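Local coordinates for ABC transporter, periplasmic substrate-binding protein (Thermotoga maritima, PDB 2HPG) that probably captures a small solute in the periplasm for delivery to a tripartite ATP-independent (TRAP) transporter, at residues I62-S74 against L226-F238. Numbering follows the deposited sequence.
Sequences IRMGAPVGWNTDS and LLINFEIVSADWF
I232 supplies the bump at the middle of this contact: its CD1 fits between T72 and I62, lying 3.9 Å from T72 CG2 and 4.1 Å from I62 CG1, at the edge of the W70 indole. With CG1 set between backbone N and carbonyl carbon (chi1 66°) and the chain then extended, I232 reaches from its strand to helix residue I62. G69 suits its place because a CB would clash with I232 O and crowd V233 CG1, which lies 4.0 Å from G69 CA. Beyond the strands, P67 lays its CB over one face of the W237 indole, 4.2 Å from the five-membered ring's centroid, a CH-pi contact. S234 N-caps helix 235-240, its OG accepting from W237 N. G65 ends helix 58-64 in a Schellman motif whose positive phi calls for glycine, and its bare CA comes 3.2 Å from S234 OG. T72 O takes F230 N and N229 ND2 from opposite faces of its carbonyl plane; N229 OD1 is held by Y23 and Q139. Shortened to an alanine, N229 would probably leave T72 O one donor fewer and Y23 and Q139 without their shared acceptor. The antiparallel ladder, with W70-I232 and T72-F230 as hydrogen-bonded pairs, ties strand 68-73 to strand 218-234 within the mixed sheet of a periplasmic-binding-protein fold.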
# COMPACT_ATOMS: atom_id res chain seq x y z
N ILE A 62 -1.69 12.46 -14.73
CA ILE A 62 -2.16 13.31 -13.61
C ILE A 62 -1.68 14.77 -13.77
O ILE A 62 -2.46 15.70 -13.61
CB ILE A 62 -1.68 12.75 -12.23
CG1 ILE A 62 -2.25 11.34 -11.96
CG2 ILE A 62 -2.01 13.71 -11.09
CD1 ILE A 62 -3.71 11.32 -11.63
N ARG A 63 -0.39 14.94 -14.08
CA ARG A 63 0.20 16.27 -14.33
C ARG A 63 -0.45 16.94 -15.55
O ARG A 63 -0.72 18.15 -15.54
CB ARG A 63 1.72 16.16 -14.53
CG ARG A 63 2.55 17.20 -13.78
CD ARG A 63 2.54 18.57 -14.44
NE ARG A 63 3.06 19.62 -13.56
CZ ARG A 63 2.33 20.37 -12.73
NH1 ARG A 63 1.01 20.23 -12.65
NH2 ARG A 63 2.92 21.29 -11.98
N MSE A 64 -0.71 16.15 -16.59
CA MSE A 64 -1.34 16.62 -17.83
C MSE A 64 -2.81 17.07 -17.65
O MSE A 64 -3.37 17.70 -18.55
CB MSE A 64 -1.24 15.53 -18.91
CG MSE A 64 0.14 15.39 -19.57
SE MSE A 64 0.53 13.62 -20.36
CE MSE A 64 2.28 14.08 -21.13
N GLY A 65 -3.43 16.72 -16.52
CA GLY A 65 -4.80 17.18 -16.22
C GLY A 65 -5.92 16.28 -16.75
O GLY A 65 -7.10 16.65 -16.68
N ALA A 66 -5.55 15.11 -17.27
CA ALA A 66 -6.52 14.09 -17.73
C ALA A 66 -7.49 13.68 -16.60
O ALA A 66 -7.12 13.73 -15.43
CB ALA A 66 -5.78 12.87 -18.25
N PRO A 67 -8.72 13.27 -16.96
CA PRO A 67 -9.71 12.78 -15.99
C PRO A 67 -9.42 11.34 -15.59
O PRO A 67 -10.19 10.42 -15.88
CB PRO A 67 -11.03 12.88 -16.76
CG PRO A 67 -10.64 12.66 -18.18
CD PRO A 67 -9.24 13.25 -18.34
N VAL A 68 -8.31 11.17 -14.89
CA VAL A 68 -7.83 9.85 -14.51
C VAL A 68 -7.36 9.84 -13.05
O VAL A 68 -6.95 10.87 -12.50
CB VAL A 68 -6.69 9.40 -15.46
CG1 VAL A 68 -5.41 10.16 -15.17
CG2 VAL A 68 -6.45 7.91 -15.32
N GLY A 69 -7.46 8.67 -12.42
CA GLY A 69 -6.94 8.47 -11.08
C GLY A 69 -6.22 7.16 -10.97
O GLY A 69 -6.36 6.29 -11.84
N TRP A 70 -5.43 7.02 -9.90
CA TRP A 70 -4.71 5.78 -9.67
C TRP A 70 -4.65 5.43 -8.19
O TRP A 70 -4.53 6.30 -7.31
CB TRP A 70 -3.27 5.85 -10.20
CG TRP A 70 -3.17 6.30 -11.60
CD1 TRP A 70 -2.88 7.56 -12.04
CD2 TRP A 70 -3.37 5.49 -12.76
NE1 TRP A 70 -2.91 7.59 -13.42
CE2 TRP A 70 -3.20 6.33 -13.89
CE3 TRP A 70 -3.69 4.15 -12.97
CZ2 TRP A 70 -3.32 5.86 -15.20
CZ3 TRP A 70 -3.81 3.68 -14.28
CH2 TRP A 70 -3.63 4.53 -15.37
N ASN A 71 -4.74 4.12 -7.94
CA ASN A 71 -4.40 3.51 -6.68
C ASN A 71 -2.89 3.33 -6.69
O ASN A 71 -2.38 2.45 -7.36
CB ASN A 71 -5.10 2.15 -6.59
CG ASN A 71 -4.65 1.30 -5.40
OD1 ASN A 71 -4.79 1.72 -4.26
ND2 ASN A 71 -4.18 0.08 -5.67
N THR A 72 -2.17 4.19 -5.97
CA THR A 72 -0.71 4.10 -5.94
C THR A 72 -0.22 4.00 -4.48
O THR A 72 -0.96 3.53 -3.63
CB THR A 72 -0.09 5.28 -6.71
OG1 THR A 72 1.33 5.13 -6.81
CG2 THR A 72 -0.43 6.59 -6.05
N ASP A 73 1.01 4.42 -4.19
CA ASP A 73 1.50 4.42 -2.81
C ASP A 73 2.55 5.51 -2.56
O ASP A 73 2.94 6.21 -3.50
CB ASP A 73 2.02 3.04 -2.44
CG ASP A 73 3.18 2.62 -3.30
OD1 ASP A 73 3.99 3.47 -3.74
OD2 ASP A 73 3.30 1.40 -3.52
N SER A 74 2.98 5.67 -1.31
CA SER A 74 3.93 6.73 -0.94
C SER A 74 5.35 6.41 -1.40
O SER A 74 6.21 7.29 -1.44
CB SER A 74 3.89 7.05 0.56
OG SER A 74 4.34 5.96 1.35
N LEU A 226 3.10 -2.42 6.60
CA LEU A 226 1.66 -2.25 6.40
C LEU A 226 1.48 -1.43 5.13
O LEU A 226 1.85 -0.25 5.10
CB LEU A 226 1.01 -1.53 7.58
CG LEU A 226 -0.49 -1.37 7.43
CD1 LEU A 226 -1.19 -2.72 7.46
CD2 LEU A 226 -1.04 -0.41 8.47
N LEU A 227 0.93 -2.04 4.09
CA LEU A 227 0.79 -1.37 2.79
C LEU A 227 -0.37 -0.38 2.78
O LEU A 227 -1.56 -0.75 2.81
CB LEU A 227 0.67 -2.40 1.66
CG LEU A 227 0.49 -1.89 0.22
CD1 LEU A 227 1.31 -0.65 -0.07
CD2 LEU A 227 0.85 -3.04 -0.75
N ILE A 228 0.01 0.90 2.77
CA ILE A 228 -0.94 1.99 2.74
C ILE A 228 -0.98 2.50 1.31
O ILE A 228 0.03 2.98 0.79
CB ILE A 228 -0.48 3.14 3.66
CG1 ILE A 228 -0.32 2.65 5.11
CG2 ILE A 228 -1.49 4.29 3.60
CD1 ILE A 228 0.54 3.63 5.95
N ASN A 229 -2.13 2.40 0.68
CA ASN A 229 -2.27 2.92 -0.67
C ASN A 229 -2.77 4.35 -0.65
O ASN A 229 -3.54 4.75 0.24
CB ASN A 229 -3.20 2.05 -1.50
CG ASN A 229 -2.56 0.72 -1.88
OD1 ASN A 229 -2.97 -0.34 -1.40
ND2 ASN A 229 -1.54 0.78 -2.73
N PHE A 230 -2.30 5.12 -1.63
CA PHE A 230 -2.73 6.50 -1.83
C PHE A 230 -3.55 6.58 -3.10
O PHE A 230 -3.17 6.04 -4.12
CB PHE A 230 -1.51 7.41 -1.95
CG PHE A 230 -0.93 7.78 -0.64
CD1 PHE A 230 -0.96 9.10 -0.22
CD2 PHE A 230 -0.39 6.82 0.20
CE1 PHE A 230 -0.43 9.44 1.00
CE2 PHE A 230 0.13 7.17 1.42
CZ PHE A 230 0.11 8.49 1.81
N GLU A 231 -4.70 7.25 -3.01
CA GLU A 231 -5.65 7.30 -4.11
C GLU A 231 -5.59 8.70 -4.68
O GLU A 231 -5.94 9.66 -4.00
CB GLU A 231 -7.05 6.94 -3.61
CG GLU A 231 -7.10 5.65 -2.78
CD GLU A 231 -6.56 4.44 -3.53
OE1 GLU A 231 -6.81 4.38 -4.73
OE2 GLU A 231 -5.88 3.57 -2.90
N ILE A 232 -5.08 8.83 -5.91
CA ILE A 232 -4.80 10.14 -6.48
C ILE A 232 -5.63 10.43 -7.73
O ILE A 232 -6.05 9.50 -8.42
CB ILE A 232 -3.28 10.32 -6.80
CG1 ILE A 232 -2.81 9.35 -7.90
CG2 ILE A 232 -2.46 10.11 -5.53
CD1 ILE A 232 -1.38 9.60 -8.37
N VAL A 233 -5.90 11.72 -7.95
CA VAL A 233 -6.48 12.23 -9.20
C VAL A 233 -5.74 13.52 -9.61
O VAL A 233 -4.95 14.06 -8.84
CB VAL A 233 -8.00 12.55 -9.11
CG1 VAL A 233 -8.83 11.27 -8.93
CG2 VAL A 233 -8.32 13.58 -8.00
N SER A 234 -5.99 13.98 -10.84
CA SER A 234 -5.48 15.26 -11.30
C SER A 234 -6.04 16.39 -10.46
O SER A 234 -7.26 16.49 -10.30
CB SER A 234 -5.88 15.51 -12.76
OG SER A 234 -5.54 16.83 -13.14
N ALA A 235 -5.16 17.24 -9.93
CA ALA A 235 -5.60 18.42 -9.17
C ALA A 235 -6.43 19.36 -10.06
O ALA A 235 -7.46 19.89 -9.61
CB ALA A 235 -4.41 19.15 -8.58
N ASP A 236 -5.99 19.54 -11.31
CA ASP A 236 -6.71 20.38 -12.29
C ASP A 236 -8.12 19.90 -12.54
O ASP A 236 -9.05 20.68 -12.50
CB ASP A 236 -5.97 20.44 -13.62
CG ASP A 236 -4.70 21.27 -13.56
OD1 ASP A 236 -4.60 22.18 -12.71
OD2 ASP A 236 -3.79 20.99 -14.38
N TRP A 237 -8.28 18.60 -12.79
CA TRP A 237 -9.60 18.01 -12.94
C TRP A 237 -10.45 18.10 -11.68
O TRP A 237 -11.61 18.49 -11.72
CB TRP A 237 -9.48 16.53 -13.34
CG TRP A 237 -10.81 15.90 -13.49
CD1 TRP A 237 -11.64 16.00 -14.56
CD2 TRP A 237 -11.51 15.09 -12.52
NE1 TRP A 237 -12.81 15.31 -14.32
CE2 TRP A 237 -12.75 14.74 -13.08
CE3 TRP A 237 -11.20 14.65 -11.22
CZ2 TRP A 237 -13.68 13.95 -12.41
CZ3 TRP A 237 -12.14 13.87 -10.55
CH2 TRP A 237 -13.36 13.53 -11.15
N PHE A 238 -9.89 17.69 -10.54
CA PHE A 238 -10.64 17.72 -9.29
C PHE A 238 -11.17 19.13 -9.03
O PHE A 238 -12.35 19.31 -8.73
CB PHE A 238 -9.76 17.26 -8.12
CG PHE A 238 -10.52 17.02 -6.86
CD1 PHE A 238 -11.43 15.98 -6.78
CD2 PHE A 238 -10.33 17.84 -5.75
CE1 PHE A 238 -12.14 15.75 -5.60
CE2 PHE A 238 -11.03 17.61 -4.57
CZ PHE A 238 -11.94 16.57 -4.50
O HOH W 1 -3.48 18.34 -12.36
O HOH W 2 -7.81 13.17 -12.55
O HOH W 3 2.43 3.79 1.01